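Local coordinates for protein ORF14 (Streptomyces clavuligerus, PDB 2WPX) that binds acetyl-CoA as a tandem GNAT protein of the clavulanic acid biosynthesis pathway and is probably an acyltransferase, at residues A29-T34 / Q89-P94. Numbering follows the deposited sequence.
Sequences ALAAET and QLLVHP. With ACO (acetyl coenzyme *a), chain C.
A31 turns its CB into the angle between L91 and P94, and this small methyl touches both. L91 meets it with its forked end, CD2 at 4.0 Å and CD1 at 4.1 Å from A31 CB. CG stands anti to the backbone N of L91 (chi1 -174°), and both methyls branch from it onto the alanine. The P94 ring meets the same alanine, its CD 4.2 Å from A31 CB and its CG 4.1 Å from A31 CA. L30 crosses the same ring obliquely; its CD1 is modelled implausibly close to P94, so the exact fit there is doubtful. In GNAT terms, the C-terminal part of helix 18-33 packs on the end of strand 84-92, whose backbone pairs with the pantetheine arm of acetyl-CoA, as in the splayed cofactor site of GNAT proteins. Alternation along the strand separates the two jobs: L91 faces helix 18-33, where it also touches L27 and M28, while V92 points away from that helix, and the side chains of L90 and V92 touch helix 101-115. Backbone groups grip the cofactor, N4P donating to L90 O at 2.9 Å (155°) and V92 N donating to O9P at 2.9 Å (151°). Beside this, V92 CG1 lies 3.2 Å from the pyrophosphate oxygen O5A.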
ATOM      1  N   ALA A  29      11.594   7.320  10.790  1.00 17.11           N
ATOM      2  CA  ALA A  29      10.950   8.438  11.500  1.00 18.17           C
ATOM      3  C   ALA A  29      11.551   9.787  11.088  1.00 18.30           C
ATOM      4  O   ALA A  29      10.825  10.776  10.869  1.00 20.37           O
ATOM      5  CB  ALA A  29      11.104   8.244  13.013  1.00 18.35           C
ATOM      6  N   LEU A  30      12.876   9.845  10.979  1.00 17.65           N
ATOM      7  CA  LEU A  30      13.534  11.083  10.556  1.00 18.52           C
ATOM      8  C   LEU A  30      13.311  11.416   9.087  1.00 16.86           C
ATOM      9  O   LEU A  30      13.033  12.570   8.778  1.00 18.03           O
ATOM     10  CB  LEU A  30      15.006  11.074  10.941  1.00 19.73           C
ATOM     11  CG  LEU A  30      15.961  12.264  10.852  1.00 25.19           C
ATOM     12  CD1 LEU A  30      16.335  12.533   9.407  1.00 30.68           C
ATOM     13  CD2 LEU A  30      15.472  13.561  11.534  1.00 26.01           C
ATOM     14  N   ALA A  31      13.409  10.451   8.180  1.00 14.80           N
ATOM     15  CA  ALA A  31      13.186  10.766   6.737  1.00 15.57           C
ATOM     16  C   ALA A  31      11.737  11.163   6.479  1.00 16.22           C
ATOM     17  O   ALA A  31      11.478  11.940   5.565  1.00 16.98           O
ATOM     18  CB  ALA A  31      13.580   9.598   5.766  1.00 13.11           C
ATOM     19  N   ALA A  32      10.800  10.604   7.253  1.00 16.81           N
ATOM     20  CA  ALA A  32       9.388  10.965   7.070  1.00 19.27           C
ATOM     21  C   ALA A  32       9.075  12.431   7.459  1.00 21.60           C
ATOM     22  O   ALA A  32       8.063  12.985   7.039  1.00 22.80           O
ATOM     23  CB  ALA A  32       8.457   9.974   7.805  1.00 18.56           C
ATOM     24  N   GLU A  33       9.938  13.085   8.221  1.00 22.61           N
ATOM     25  CA  GLU A  33       9.708  14.524   8.499  1.00 25.72           C
ATOM     26  C   GLU A  33       9.789  15.351   7.229  1.00 26.36           C
ATOM     27  O   GLU A  33       9.094  16.373   7.109  1.00 27.42           O
ATOM     28  CB  GLU A  33      10.672  15.082   9.560  1.00 25.76           C
ATOM     29  CG  GLU A  33      10.628  14.234  10.813  1.00 29.61           C
ATOM     30  CD  GLU A  33      11.570  14.701  11.873  1.00 35.23           C
ATOM     31  OE1 GLU A  33      11.674  13.991  12.886  1.00 39.37           O
ATOM     32  OE2 GLU A  33      12.208  15.763  11.717  1.00 38.80           O
ATOM     33  N   THR A  34      10.615  14.918   6.276  1.00 25.19           N
ATOM     34  CA  THR A  34      10.702  15.687   5.032  1.00 26.94           C
ATOM     35  C   THR A  34      10.302  14.940   3.779  1.00 25.94           C
ATOM     36  O   THR A  34      10.581  15.410   2.673  1.00 27.80           O
ATOM     37  CB  THR A  34      12.115  16.271   4.765  1.00 27.39           C
ATOM     38  OG1 THR A  34      13.079  15.212   4.766  1.00 24.79           O
ATOM     39  CG2 THR A  34      12.479  17.391   5.803  1.00 29.51           C
ATOM     40  N   GLN A  89      11.636  -0.670  -0.449  1.00 15.31           N
ATOM     41  CA  GLN A  89      12.241   0.442   0.231  1.00 15.91           C
ATOM     42  C   GLN A  89      13.640   0.702  -0.270  1.00 15.14           C
ATOM     43  O   GLN A  89      14.471  -0.213  -0.306  1.00 15.91           O
ATOM     44  CB  GLN A  89      12.239   0.278   1.777  1.00 16.83           C
ATOM     45  CG  GLN A  89      12.883   1.453   2.515  1.00 14.68           C
ATOM     46  CD  GLN A  89      12.955   1.245   4.040  1.00 16.96           C
ATOM     47  OE1 GLN A  89      12.233   1.897   4.818  1.00 20.31           O
ATOM     48  NE2 GLN A  89      13.800   0.332   4.468  1.00 15.74           N
ATOM     49  N   LEU A  90      13.902   1.949  -0.647  1.00 14.58           N
ATOM     50  CA  LEU A  90      15.267   2.398  -0.889  1.00 13.50           C
ATOM     51  C   LEU A  90      15.383   3.816  -0.303  1.00 14.05           C
ATOM     52  O   LEU A  90      14.924   4.780  -0.898  1.00 14.66           O
ATOM     53  CB  LEU A  90      15.592   2.379  -2.409  1.00 13.07           C
ATOM     54  CG  LEU A  90      17.078   2.493  -2.778  1.00 13.73           C
ATOM     55  CD1 LEU A  90      17.360   1.923  -4.148  1.00 13.18           C
ATOM     56  CD2 LEU A  90      17.620   3.983  -2.656  1.00  7.43           C
ATOM     57  N   LEU A  91      16.030   3.948   0.846  1.00 13.92           N
ATOM     58  CA  LEU A  91      15.970   5.172   1.635  1.00 14.29           C
ATOM     59  C   LEU A  91      17.381   5.611   2.128  1.00 14.48           C
ATOM     60  O   LEU A  91      18.189   4.793   2.600  1.00 15.52           O
ATOM     61  CB  LEU A  91      15.025   4.930   2.825  1.00 14.29           C
ATOM     62  CG  LEU A  91      14.610   6.045   3.800  1.00 17.06           C
ATOM     63  CD1 LEU A  91      13.586   5.590   4.782  1.00 18.93           C
ATOM     64  CD2 LEU A  91      15.806   6.431   4.598  1.00 22.74           C
ATOM     65  N   VAL A  92      17.693   6.890   1.981  1.00 13.96           N
ATOM     66  CA  VAL A  92      19.002   7.399   2.366  1.00 13.63           C
ATOM     67  C   VAL A  92      18.730   8.486   3.413  1.00 14.08           C
ATOM     68  O   VAL A  92      17.782   9.274   3.265  1.00 13.93           O
ATOM     69  CB  VAL A  92      19.763   7.906   1.111  1.00 13.90           C
ATOM     70  CG1 VAL A  92      21.021   8.683   1.455  1.00 13.70           C
ATOM     71  CG2 VAL A  92      20.157   6.746   0.212  1.00 11.65           C
ATOM     72  N   HIS A  93      19.469   8.435   4.511  1.00 13.94           N
ATOM     73  CA  HIS A  93      19.357   9.412   5.597  1.00 15.08           C
ATOM     74  C   HIS A  93      19.424  10.832   5.004  1.00 15.77           C
ATOM     75  O   HIS A  93      20.377  11.182   4.277  1.00 16.90           O
ATOM     76  CB  HIS A  93      20.480   9.144   6.638  1.00 15.37           C
ATOM     77  CG  HIS A  93      20.514  10.101   7.813  1.00 16.45           C
ATOM     78  ND1 HIS A  93      20.589   9.660   9.129  1.00 17.58           N
ATOM     79  CD2 HIS A  93      20.586  11.458   7.872  1.00 13.80           C
ATOM     80  CE1 HIS A  93      20.637  10.702   9.945  1.00 16.27           C
ATOM     81  NE2 HIS A  93      20.646  11.804   9.206  1.00 16.09           N
ATOM     82  N   PRO A  94      18.419  11.662   5.323  1.00 16.30           N
ATOM     83  CA  PRO A  94      18.201  13.011   4.801  1.00 17.56           C
ATOM     84  C   PRO A  94      19.412  13.876   4.952  1.00 18.18           C
ATOM     85  O   PRO A  94      19.529  14.861   4.207  1.00 20.44           O
ATOM     86  CB  PRO A  94      17.090  13.605   5.691  1.00 17.39           C
ATOM     87  CG  PRO A  94      16.857  12.621   6.765  1.00 18.61           C
ATOM     88  CD  PRO A  94      17.369  11.279   6.274  1.00 17.76           C
TER
HETATM   89  N1A ACO C 401      17.358  16.106  -7.293  1.00 22.95           N
HETATM   90  C2A ACO C 401      17.850  15.927  -8.510  1.00 20.66           C
HETATM   91  N3A ACO C 401      18.608  14.875  -8.872  1.00 19.60           N
HETATM   92  C4A ACO C 401      18.872  13.917  -7.983  1.00 18.52           C
HETATM   93  C5A ACO C 401      18.359  14.068  -6.706  1.00 19.25           C
HETATM   94  C6A ACO C 401      17.598  15.176  -6.363  1.00 21.10           C
HETATM   95  N6A ACO C 401      17.111  15.296  -5.131  1.00 20.12           N
HETATM   96  N7A ACO C 401      18.757  13.023  -5.986  1.00 18.08           N
HETATM   97  C8A ACO C 401      19.444  12.215  -6.790  1.00 15.12           C
HETATM   98  N9A ACO C 401      19.523  12.754  -7.987  1.00 18.25           N
HETATM   99  C1B ACO C 401      20.260  12.060  -9.064  1.00 21.89           C
HETATM  100  C2B ACO C 401      21.575  12.702  -9.509  1.00 22.39           C
HETATM  101  O2B ACO C 401      21.886  12.195 -10.801  1.00 22.87           O
HETATM  102  C3B ACO C 401      22.524  12.101  -8.533  1.00 21.81           C
HETATM  103  O3B ACO C 401      23.824  11.937  -9.065  1.00 28.74           O
HETATM  104  P3B ACO C 401      24.894  13.081  -8.747  1.00 32.73           P
HETATM  105  O7A ACO C 401      26.434  12.860  -9.246  1.00 35.84           O
HETATM  106  O8A ACO C 401      24.285  14.495  -8.584  1.00 26.86           O
HETATM  107  O9A ACO C 401      24.657  13.462 -10.182  1.00 34.76           O
HETATM  108  C4B ACO C 401      22.056  10.639  -8.435  1.00 23.01           C
HETATM  109  O4B ACO C 401      20.620  10.674  -8.626  1.00 19.79           O
HETATM  110  C5B ACO C 401      22.636  10.732  -7.005  1.00 21.82           C
HETATM  111  O5B ACO C 401      22.226   9.742  -6.286  1.00 21.79           O
HETATM  112  P1A ACO C 401      22.869   9.456  -4.941  1.00 19.44           P
HETATM  113  O1A ACO C 401      23.305   7.917  -5.017  1.00 21.23           O
HETATM  114  O2A ACO C 401      23.917  10.420  -4.399  1.00 20.19           O
HETATM  115  O3A ACO C 401      21.603   9.831  -4.105  1.00 17.45           O
HETATM  116  P2A ACO C 401      20.986   9.650  -2.678  1.00 17.66           P
HETATM  117  O4A ACO C 401      20.794  11.138  -2.218  1.00 11.01           O
HETATM  118  O5A ACO C 401      21.811   8.920  -1.681  1.00 17.88           O
HETATM  119  O6A ACO C 401      19.484   9.121  -3.121  1.00 18.09           O
HETATM  120  CBP ACO C 401      17.055   9.218  -3.012  1.00 24.94           C
HETATM  121  CCP ACO C 401      18.347   8.681  -2.362  1.00 26.92           C
HETATM  122  CDP ACO C 401      17.907   9.788  -4.133  1.00 24.34           C
HETATM  123  CEP ACO C 401      16.614   7.809  -3.178  1.00 24.79           C
HETATM  124  CAP ACO C 401      16.809  10.007  -1.701  1.00 21.93           C
HETATM  125  OAP ACO C 401      16.195  11.199  -2.075  1.00 29.68           O
HETATM  126  C9P ACO C 401      15.793   9.281  -0.792  1.00 17.22           C
HETATM  127  O9P ACO C 401      16.167   8.456   0.030  1.00 13.82           O
HETATM  128  N8P ACO C 401      14.548   9.761  -0.812  1.00 14.60           N
HETATM  129  C7P ACO C 401      13.454   9.167  -0.020  1.00 14.99           C
HETATM  130  C6P ACO C 401      13.330   7.735  -0.524  1.00 15.52           C
HETATM  131  C5P ACO C 401      12.888   7.595  -1.972  1.00 16.95           C
HETATM  132  O5P ACO C 401      12.081   8.350  -2.493  1.00 18.75           O
HETATM  133  N4P ACO C 401      13.411   6.585  -2.596  1.00 15.32           N
HETATM  134  C3P ACO C 401      12.932   6.211  -3.910  1.00 22.45           C
HETATM  135  C2P ACO C 401      14.032   6.265  -4.947  1.00 21.57           C
HETATM  136  S1P ACO C 401      13.142   5.749  -6.434  1.00 22.43           S
HETATM  137  C   ACO C 401      13.826   4.194  -6.625  1.00 21.60           C
HETATM  138  O   ACO C 401      14.399   3.681  -5.664  1.00 19.97           O
HETATM  139  CH3 ACO C 401      13.718   3.563  -8.014  1.00 21.11           C